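Local coordinates for uncharacterized protein SPOA0173 (Silicibacter pomeroyi, PDB 3EYT) that is of unknown function but has a thioredoxin-like fold of the AhpC/TSA family and may act as an antioxidant oxidoreductase, at residues I11-N16 and M78-L83; V30-A35 and P119-I124; A111-R116 and G128-H133. All coordinates share one frame; numbering follows the deposited sequence.

Contact 1: I11-N16 and M78-L83; sequences IQQWFN and MTPISL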
loop_
_atom_site.group_PDB
_atom_site.type_symbol
_atom_site.label_atom_id
_atom_site.label_comp_id
_atom_site.label_asym_id
_atom_site.label_seq_id
_atom_site.Cartn_x
_atom_site.Cartn_y
_atom_site.Cartn_z
ATOM N N ILE C 11 3.782 2.200 -17.501
ATOM C CA ILE C 11 3.645 1.105 -16.563
ATOM C C ILE C 11 4.730 1.237 -15.510
ATOM O O ILE C 11 5.860 1.644 -15.820
ATOM C CB ILE C 11 3.864 -0.267 -17.292
ATOM C CG1 ILE C 11 2.837 -0.463 -18.425
ATOM C CG2 ILE C 11 3.810 -1.441 -16.312
ATOM C CD1 ILE C 11 1.380 -0.260 -17.959
ATOM N N GLN C 12 4.375 0.915 -14.262
ATOM C CA GLN C 12 5.295 0.969 -13.128
ATOM C C GLN C 12 5.993 -0.398 -12.921
ATOM O O GLN C 12 7.209 -0.475 -12.599
ATOM C CB GLN C 12 4.499 1.347 -11.892
ATOM C CG GLN C 12 5.323 1.477 -10.626
ATOM C CD GLN C 12 4.668 0.708 -9.497
ATOM O OE1 GLN C 12 3.782 1.213 -8.770
ATOM N NE2 GLN C 12 5.065 -0.529 -9.359
ATOM N N GLN C 13 5.215 -1.465 -13.090
ATOM C CA GLN C 13 5.762 -2.808 -13.077
ATOM C C GLN C 13 4.807 -3.794 -13.747
ATOM O O GLN C 13 3.619 -3.523 -13.871
ATOM C CB GLN C 13 6.022 -3.243 -11.646
ATOM C CG GLN C 13 4.801 -3.411 -10.801
ATOM C CD GLN C 13 5.214 -3.866 -9.416
ATOM O OE1 GLN C 13 5.479 -5.030 -9.223
ATOM N NE2 GLN C 13 5.336 -2.933 -8.477
ATOM N N TRP C 14 5.337 -4.944 -14.135
ATOM C CA TRP C 14 4.603 -5.987 -14.851
ATOM C C TRP C 14 4.547 -7.253 -14.005
ATOM O O TRP C 14 5.517 -7.583 -13.328
ATOM C CB TRP C 14 5.350 -6.313 -16.154
ATOM C CG TRP C 14 5.030 -5.344 -17.264
ATOM C CD1 TRP C 14 5.806 -4.291 -17.692
ATOM C CD2 TRP C 14 3.836 -5.318 -18.076
ATOM N NE1 TRP C 14 5.175 -3.637 -18.741
ATOM C CE2 TRP C 14 3.974 -4.239 -18.992
ATOM C CE3 TRP C 14 2.692 -6.131 -18.157
ATOM C CZ2 TRP C 14 3.000 -3.929 -19.939
ATOM C CZ3 TRP C 14 1.707 -5.814 -19.109
ATOM C CH2 TRP C 14 1.876 -4.719 -19.984
ATOM N N PHE C 15 3.402 -7.927 -14.020
ATOM C CA PHE C 15 3.281 -9.286 -13.479
ATOM C C PHE C 15 3.070 -10.252 -14.646
ATOM O O PHE C 15 2.478 -9.886 -15.655
ATOM C CB PHE C 15 2.105 -9.375 -12.487
ATOM C CG PHE C 15 2.346 -8.645 -11.180
ATOM C CD1 PHE C 15 3.061 -9.249 -10.147
ATOM C CD2 PHE C 15 1.854 -7.361 -10.982
ATOM C CE1 PHE C 15 3.305 -8.550 -8.938
ATOM C CE2 PHE C 15 2.062 -6.678 -9.790
ATOM C CZ PHE C 15 2.800 -7.272 -8.760
ATOM N N ASN C 16 3.558 -11.486 -14.517
ATOM C CA ASN C 16 3.354 -12.505 -15.540
ATOM C C ASN C 16 3.984 -12.085 -16.839
ATOM O O ASN C 16 3.418 -12.325 -17.876
ATOM C CB ASN C 16 1.858 -12.795 -15.825
ATOM C CG ASN C 16 1.077 -13.187 -14.600
ATOM O OD1 ASN C 16 1.629 -13.784 -13.677
ATOM N ND2 ASN C 16 -0.237 -12.880 -14.592
HETATM N N MSE C 78 -5.042 -1.411 -2.870
HETATM C CA MSE C 78 -4.866 -2.098 -4.149
HETATM C C MSE C 78 -3.423 -1.960 -4.646
HETATM O O MSE C 78 -3.201 -1.789 -5.847
HETATM C CB MSE C 78 -5.811 -1.524 -5.197
HETATM C CG MSE C 78 -7.306 -1.601 -4.790
HETATM SE SE MSE C 78 -8.425 -1.439 -6.326
HETATM C CE MSE C 78 -9.662 -0.097 -5.632
ATOM N N THR C 79 -2.454 -2.031 -3.725
ATOM C CA THR C 79 -1.045 -1.889 -4.088
ATOM C C THR C 79 -0.527 -3.211 -4.732
ATOM O O THR C 79 -1.209 -4.262 -4.675
ATOM C CB THR C 79 -0.191 -1.576 -2.842
ATOM O OG1 THR C 79 -0.128 -2.758 -2.022
ATOM C CG2 THR C 79 -0.766 -0.407 -2.020
ATOM N N PRO C 80 0.675 -3.181 -5.332
ATOM C CA PRO C 80 1.146 -4.382 -6.013
ATOM C C PRO C 80 1.216 -5.652 -5.150
ATOM O O PRO C 80 1.030 -6.756 -5.698
ATOM C CB PRO C 80 2.549 -3.968 -6.512
ATOM C CG PRO C 80 2.355 -2.482 -6.891
ATOM C CD PRO C 80 1.500 -1.981 -5.690
ATOM N N ILE C 81 1.488 -5.536 -3.843
ATOM C CA ILE C 81 1.540 -6.771 -3.006
ATOM C C ILE C 81 0.130 -7.395 -2.996
ATOM O O ILE C 81 -0.030 -8.619 -3.054
ATOM C CB ILE C 81 2.076 -6.523 -1.579
ATOM C CG1 ILE C 81 2.213 -7.827 -0.800
ATOM C CG2 ILE C 81 1.183 -5.561 -0.787
ATOM C CD1 ILE C 81 2.856 -7.647 0.537
ATOM N N SER C 82 -0.891 -6.543 -2.964
ATOM C CA SER C 82 -2.273 -7.028 -3.025
ATOM C C SER C 82 -2.660 -7.605 -4.369
ATOM O O SER C 82 -3.357 -8.634 -4.447
ATOM C CB SER C 82 -3.248 -5.934 -2.597
ATOM O OG SER C 82 -3.180 -5.746 -1.190
ATOM N N LEU C 83 -2.241 -6.929 -5.435
ATOM C CA LEU C 83 -2.470 -7.377 -6.806
ATOM C C LEU C 83 -1.838 -8.720 -7.093
ATOM O O LEU C 83 -2.466 -9.553 -7.728
ATOM C CB LEU C 83 -1.913 -6.357 -7.821
ATOM C CG LEU C 83 -2.139 -6.745 -9.299
ATOM C CD1 LEU C 83 -3.638 -6.858 -9.602
ATOM C CD2 LEU C 83 -1.472 -5.753 -10.245
#
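Pro80 and Leu83, one turn apart at the start of helix 80-89, pack against Gln13 and Phe15 of strand 11-15, the outermost strand on one side of the sheet within this chain. Thr79 leads in as the N-cap residue, and its O accepts a 3.0 Å hydrogen bond from Leu83 N that closes the first turn. Pro80 suits that turn, where an N-H would find no carbonyl of the same helix to bond to, so its lack of one costs nothing. Its ring lies across the end of the Gln13 side chain, with CG 3.4 Å from Gln13 NE2 and CB 3.9 Å from Gln13 CD. On Gln13, chi1 of 66° puts CG between the backbone N and the carbonyl carbon, and the chain runs on extended from there. Phe15 comes to Pro80 with its ring tip, CZ lying 4.0 Å from Pro80 CB and 3.6 Å from Pro80 O. Ile81 and Ser82 lie against neighbouring subunits instead; Ser82 OG is hydrogen-bonded to Ala77 O of the second subunit. Leu83 turns back to the strand, and its CD2 approaches the same ring obliquely, 3.7 Å from Phe15 CE2. Phe15 and Leu83 also both touch Val98 on strand 96-99, where apolar side chains fit well. Between the segments the attraction is mainly dispersion: fit of shape, rather than directional polar bonding, seats the helix on this strand.

Contact 2: V30-A35 and P119-I124; sequences VIVIEA and PSLLLI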
loop_
_atom_site.group_PDB
_atom_site.type_symbol
_atom_site.label_atom_id
_atom_site.label_comp_id
_atom_site.label_asym_id
_atom_site.label_seq_id
_atom_site.Cartn_x
_atom_site.Cartn_y
_atom_site.Cartn_z
ATOM N N VAL C 30 -3.083 -7.954 -33.008
ATOM C CA VAL C 30 -4.220 -7.262 -32.444
ATOM C C VAL C 30 -4.018 -7.343 -30.917
ATOM O O VAL C 30 -3.588 -8.362 -30.376
ATOM C CB VAL C 30 -5.546 -7.896 -32.937
ATOM C CG1 VAL C 30 -6.750 -7.340 -32.188
ATOM C CG2 VAL C 30 -5.697 -7.665 -34.449
ATOM N N ILE C 31 -4.247 -6.235 -30.231
ATOM C CA ILE C 31 -4.022 -6.195 -28.787
ATOM C C ILE C 31 -5.338 -5.892 -28.075
ATOM O O ILE C 31 -6.071 -4.946 -28.454
ATOM C CB ILE C 31 -2.960 -5.132 -28.426
ATOM C CG1 ILE C 31 -1.711 -5.306 -29.298
ATOM C CG2 ILE C 31 -2.617 -5.169 -26.932
ATOM C CD1 ILE C 31 -0.776 -4.120 -29.251
ATOM N N VAL C 32 -5.661 -6.712 -27.079
ATOM C CA VAL C 32 -6.832 -6.489 -26.238
ATOM C C VAL C 32 -6.319 -6.114 -24.862
ATOM O O VAL C 32 -5.564 -6.871 -24.253
ATOM C CB VAL C 32 -7.686 -7.774 -26.104
ATOM C CG1 VAL C 32 -8.877 -7.543 -25.186
ATOM C CG2 VAL C 32 -8.155 -8.256 -27.480
ATOM N N ILE C 33 -6.713 -4.944 -24.373
ATOM C CA ILE C 33 -6.335 -4.515 -23.034
ATOM C C ILE C 33 -7.545 -4.425 -22.122
ATOM O O ILE C 33 -8.496 -3.715 -22.409
ATOM C CB ILE C 33 -5.608 -3.149 -23.045
ATOM C CG1 ILE C 33 -4.434 -3.166 -24.013
ATOM C CG2 ILE C 33 -5.118 -2.732 -21.621
ATOM C CD1 ILE C 33 -3.777 -1.741 -24.223
ATOM N N GLU C 34 -7.467 -5.120 -20.997
ATOM C CA GLU C 34 -8.511 -5.053 -19.990
ATOM C C GLU C 34 -7.995 -4.196 -18.828
ATOM O O GLU C 34 -7.068 -4.598 -18.120
ATOM C CB GLU C 34 -8.877 -6.478 -19.547
ATOM C CG GLU C 34 -9.823 -6.600 -18.376
ATOM C CD GLU C 34 -11.245 -6.156 -18.699
ATOM O OE1 GLU C 34 -11.650 -6.134 -19.888
ATOM O OE2 GLU C 34 -11.954 -5.813 -17.740
ATOM N N ALA C 35 -8.595 -3.016 -18.663
ATOM C CA ALA C 35 -8.234 -2.082 -17.609
ATOM C C ALA C 35 -9.218 -2.340 -16.484
ATOM O O ALA C 35 -10.437 -2.343 -16.694
ATOM C CB ALA C 35 -8.337 -0.654 -18.076
ATOM N N PRO C 119 -14.734 -1.843 -15.429
ATOM C CA PRO C 119 -13.748 -2.294 -16.411
ATOM C C PRO C 119 -13.876 -1.562 -17.750
ATOM O O PRO C 119 -14.970 -1.136 -18.141
ATOM C CB PRO C 119 -14.058 -3.800 -16.575
ATOM C CG PRO C 119 -15.582 -3.871 -16.424
ATOM C CD PRO C 119 -15.889 -2.769 -15.314
ATOM N N SER C 120 -12.748 -1.374 -18.416
ATOM C CA SER C 120 -12.745 -0.902 -19.789
ATOM C C SER C 120 -11.974 -1.877 -20.630
ATOM O O SER C 120 -10.965 -2.433 -20.191
ATOM C CB SER C 120 -12.132 0.497 -19.893
ATOM O OG SER C 120 -12.978 1.401 -19.205
ATOM N N LEU C 121 -12.440 -2.070 -21.854
ATOM C CA LEU C 121 -11.764 -2.958 -22.761
ATOM C C LEU C 121 -11.343 -2.143 -23.978
ATOM O O LEU C 121 -12.181 -1.442 -24.583
ATOM C CB LEU C 121 -12.659 -4.161 -23.110
ATOM C CG LEU C 121 -11.880 -5.324 -23.787
ATOM C CD1 LEU C 121 -12.430 -6.659 -23.492
ATOM C CD2 LEU C 121 -11.818 -5.114 -25.280
ATOM N N LEU C 122 -10.039 -2.178 -24.291
ATOM C CA LEU C 122 -9.498 -1.407 -25.416
ATOM C C LEU C 122 -8.981 -2.372 -26.459
ATOM O O LEU C 122 -8.375 -3.397 -26.114
ATOM C CB LEU C 122 -8.349 -0.506 -24.969
ATOM C CG LEU C 122 -8.447 0.573 -23.864
ATOM C CD1 LEU C 122 -9.140 1.787 -24.368
ATOM C CD2 LEU C 122 -9.065 0.105 -22.546
ATOM N N LEU C 123 -9.217 -2.048 -27.728
ATOM C CA LEU C 123 -8.750 -2.841 -28.857
ATOM C C LEU C 123 -7.875 -2.007 -29.756
ATOM O O LEU C 123 -8.318 -0.967 -30.281
ATOM C CB LEU C 123 -9.907 -3.343 -29.737
ATOM C CG LEU C 123 -10.734 -4.589 -29.459
ATOM C CD1 LEU C 123 -11.349 -5.006 -30.814
ATOM C CD2 LEU C 123 -9.930 -5.731 -28.847
ATOM N N ILE C 124 -6.655 -2.492 -29.951
ATOM C CA ILE C 124 -5.642 -1.845 -30.759
ATOM C C ILE C 124 -5.332 -2.712 -31.979
ATOM O O ILE C 124 -5.065 -3.914 -31.860
ATOM C CB ILE C 124 -4.366 -1.576 -29.932
ATOM C CG1 ILE C 124 -4.674 -0.566 -28.801
ATOM C CG2 ILE C 124 -3.207 -1.049 -30.809
ATOM C CD1 ILE C 124 -3.595 -0.543 -27.740
#
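Val32 holds CG1 anti to its backbone N (chi1 178°), which sends one methyl to each of two leucines: CG1 meets Leu121 CD2 at 3.8 Å, and CG2 presses on Leu123 CD2 at 3.4 Å, tighter than usual for two carbons. These are neighbouring antiparallel strands in the middle of a thioredoxin fold. Six nearly straight backbone bonds join them, paired at Ile31-Ile124, Ile33-Leu122 and Ala35-Ser120; Ile33 N, for example, lies 2.9 Å from Leu122 O. Side chains alternate between two buried faces, so branched aliphatic residues suit nearly every position. Val32, Leu121 and Leu123 lie under helices 41-57 and 140-151, while Ile33 and Ile124 share the other face and touch through their CD1 atoms, 3.7 Å apart. Pro119, preceded by a cis peptide as at the conserved proline of thioredoxins, touches Cys43 of a probable CxxC motif. Glu34, six residues before the first cysteine of that motif, probably corresponds to the buried acid of thioredoxins. Its chain leaves anti to the backbone N and bends at chi2 (70°), bringing the carboxylate alongside the proline ring, where Glu34 OE2 lies 3.1 Å from Pro119 CB and OE1 lies 3.7 Å from Leu121 CD1.

Contact 3: A111-R116 and G128-H133; sequences AAYQMR and GDLRAH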
loop_
_atom_site.group_PDB
_atom_site.type_symbol
_atom_site.label_atom_id
_atom_site.label_comp_id
_atom_site.label_asym_id
_atom_site.label_seq_id
_atom_site.Cartn_x
_atom_site.Cartn_y
_atom_site.Cartn_z
ATOM N N ALA C 111 -5.590 7.991 -17.784
ATOM C CA ALA C 111 -5.858 9.369 -18.211
ATOM C C ALA C 111 -5.534 9.569 -19.676
ATOM O O ALA C 111 -6.314 10.178 -20.384
ATOM C CB ALA C 111 -5.098 10.391 -17.339
ATOM N N ALA C 112 -4.389 9.055 -20.141
ATOM C CA ALA C 112 -4.005 9.173 -21.555
ATOM C C ALA C 112 -5.080 8.599 -22.481
ATOM O O ALA C 112 -5.317 9.136 -23.568
ATOM C CB ALA C 112 -2.651 8.458 -21.827
ATOM N N TYR C 113 -5.751 7.538 -22.031
ATOM C CA TYR C 113 -6.765 6.896 -22.839
ATOM C C TYR C 113 -8.167 7.484 -22.663
ATOM O O TYR C 113 -9.104 7.039 -23.344
ATOM C CB TYR C 113 -6.786 5.370 -22.605
ATOM C CG TYR C 113 -5.765 4.636 -23.448
ATOM C CD1 TYR C 113 -4.414 4.578 -23.059
ATOM C CD2 TYR C 113 -6.129 4.024 -24.640
ATOM C CE1 TYR C 113 -3.466 3.947 -23.850
ATOM C CE2 TYR C 113 -5.199 3.367 -25.423
ATOM C CZ TYR C 113 -3.869 3.330 -25.029
ATOM O OH TYR C 113 -2.933 2.688 -25.818
ATOM N N GLN C 114 -8.294 8.444 -21.750
ATOM C CA GLN C 114 -9.576 9.080 -21.416
ATOM C C GLN C 114 -10.609 8.017 -20.974
ATOM O O GLN C 114 -11.777 8.064 -21.369
ATOM C CB GLN C 114 -10.076 9.897 -22.630
ATOM C CG GLN C 114 -8.986 10.853 -23.154
ATOM C CD GLN C 114 -9.406 11.620 -24.403
ATOM O OE1 GLN C 114 -9.408 11.085 -25.502
ATOM N NE2 GLN C 114 -9.766 12.864 -24.220
HETATM N N MSE C 115 -10.181 7.068 -20.146
HETATM C CA MSE C 115 -11.114 6.015 -19.714
HETATM C C MSE C 115 -12.113 6.581 -18.744
HETATM O O MSE C 115 -11.819 7.523 -18.002
HETATM C CB MSE C 115 -10.353 4.822 -19.117
HETATM C CG MSE C 115 -9.337 4.281 -20.087
HETATM SE SE MSE C 115 -8.523 2.692 -19.217
HETATM C CE MSE C 115 -7.029 2.393 -20.456
ATOM N N ARG C 116 -13.316 6.027 -18.768
ATOM C CA ARG C 116 -14.421 6.512 -17.933
ATOM C C ARG C 116 -14.486 5.785 -16.601
ATOM O O ARG C 116 -15.210 6.198 -15.699
ATOM C CB ARG C 116 -15.751 6.337 -18.666
ATOM C CG ARG C 116 -15.845 7.131 -19.971
ATOM C CD ARG C 116 -17.214 6.934 -20.610
ATOM N NE ARG C 116 -18.246 7.714 -19.909
ATOM C CZ ARG C 116 -18.461 9.027 -20.064
ATOM N NH1 ARG C 116 -17.722 9.749 -20.905
ATOM N NH2 ARG C 116 -19.427 9.625 -19.370
ATOM N N GLY C 128 -1.120 -0.384 -34.476
ATOM C CA GLY C 128 -0.930 0.372 -33.239
ATOM C C GLY C 128 -1.987 1.427 -32.975
ATOM O O GLY C 128 -1.865 2.229 -32.035
ATOM N N ASP C 129 -3.045 1.444 -33.777
ATOM C CA ASP C 129 -4.127 2.406 -33.556
ATOM C C ASP C 129 -5.237 1.856 -32.681
ATOM O O ASP C 129 -5.636 0.689 -32.813
ATOM C CB ASP C 129 -4.736 2.866 -34.892
ATOM C CG ASP C 129 -3.764 3.713 -35.720
ATOM O OD1 ASP C 129 -2.907 4.440 -35.144
ATOM O OD2 ASP C 129 -3.865 3.635 -36.958
ATOM N N LEU C 130 -5.754 2.715 -31.803
ATOM C CA LEU C 130 -6.938 2.390 -31.022
ATOM C C LEU C 130 -8.176 2.326 -31.921
ATOM O O LEU C 130 -8.454 3.264 -32.677
ATOM C CB LEU C 130 -7.141 3.415 -29.909
ATOM C CG LEU C 130 -8.321 3.145 -28.975
ATOM C CD1 LEU C 130 -8.092 1.897 -28.131
ATOM C CD2 LEU C 130 -8.525 4.342 -28.074
ATOM N N ARG C 131 -8.935 1.238 -31.818
ATOM C CA ARG C 131 -10.054 1.000 -32.712
ATOM C C ARG C 131 -11.364 0.737 -31.976
ATOM O O ARG C 131 -12.431 0.874 -32.557
ATOM C CB ARG C 131 -9.736 -0.173 -33.646
ATOM C CG ARG C 131 -8.543 0.080 -34.541
ATOM C CD ARG C 131 -8.892 1.065 -35.671
ATOM N NE ARG C 131 -9.860 0.457 -36.591
ATOM C CZ ARG C 131 -9.530 -0.375 -37.577
ATOM N NH1 ARG C 131 -8.265 -0.697 -37.790
ATOM N NH2 ARG C 131 -10.465 -0.880 -38.364
ATOM N N ALA C 132 -11.291 0.313 -30.715
ATOM C CA ALA C 132 -12.502 0.233 -29.908
ATOM C C ALA C 132 -12.145 0.501 -28.467
ATOM O O ALA C 132 -11.025 0.241 -28.041
ATOM C CB ALA C 132 -13.203 -1.130 -30.040
ATOM N N HIS C 133 -13.122 0.997 -27.722
ATOM C CA HIS C 133 -12.911 1.386 -26.336
ATOM C C HIS C 133 -14.266 1.213 -25.649
ATOM O O HIS C 133 -15.160 2.049 -25.797
ATOM C CB HIS C 133 -12.401 2.824 -26.287
ATOM C CG HIS C 133 -12.136 3.337 -24.901
ATOM N ND1 HIS C 133 -11.559 4.560 -24.673
ATOM C CD2 HIS C 133 -12.373 2.801 -23.678
ATOM C CE1 HIS C 133 -11.444 4.766 -23.370
ATOM N NE2 HIS C 133 -11.936 3.716 -22.740
HETATM O O HOH W 1 -13.596 3.854 -20.514
#
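His133 reaches from strand 129-135 to the backbone of Tyr113, Gln114 and Met115, where the chain has just left helix 108-112. From its CB, a chi1 of 180° sets CG anti to the backbone N. CG itself packs on Leu122 of the neighbouring strand. Next round the ring, ND1 lies 3.7 Å from Tyr113 O, and CE1 comes closer, 3.3 Å from that same oxygen, which sits at the ring edge near its plane; a C-H between two ring nitrogens is probably polarised enough to favour such a place. At the tip, NE2 is 3.8 Å from Met115 CG and also binds a water at 2.8 Å. That water accepts a hydrogen bond from Arg116 N, linking strand to loop; a polar ring, able to bond to water, suits this partly exposed position. The carbonyls beside the ring are presented by a Schellman motif, in which Gln114 takes positive phi (57°) and Gln114 N bonds to Ala111 O. On the strand side, Arg131 and Ala132 together face Leu123 as a classic beta bulge in the C-terminal hairpin of the thioredoxin fold. An alanine in place of His133 would probably leave the water without its NE2 partner and open a gap beside Met115 CG and Tyr113 O. Deeper in, apolar Leu130 suits its buried site and approaches the Tyr113 ring obliquely, its CD2 lying 4.2 Å from Tyr113 CD2, while Tyr113 OH at the far end of the ring is bonded to Pro7 O.

All three contacts reach the same mixed sheet, at different depths. Contact 2 is the core, wholly buried, its centre about 4 Å from the centre of the chain, and it alone is strand against strand, held by regular backbone bonds. Contact 3 adjoins it and is mostly buried, with His133 partly exposed: strand 129-135 pairs with strand 120-124, Leu123 N and O probably bonding to Ala132 O and Arg131 N, and Met115 packs on Ala35; its chemistry mixes apolar packing, carbonyl-to-ring contact and a water link. Contact 1, only partly buried, has its centre about 14 Å from the chain's centre, beyond strand 96-99 and close to other subunits. It touches neither of the others and joins helix to strand by side-chain packing.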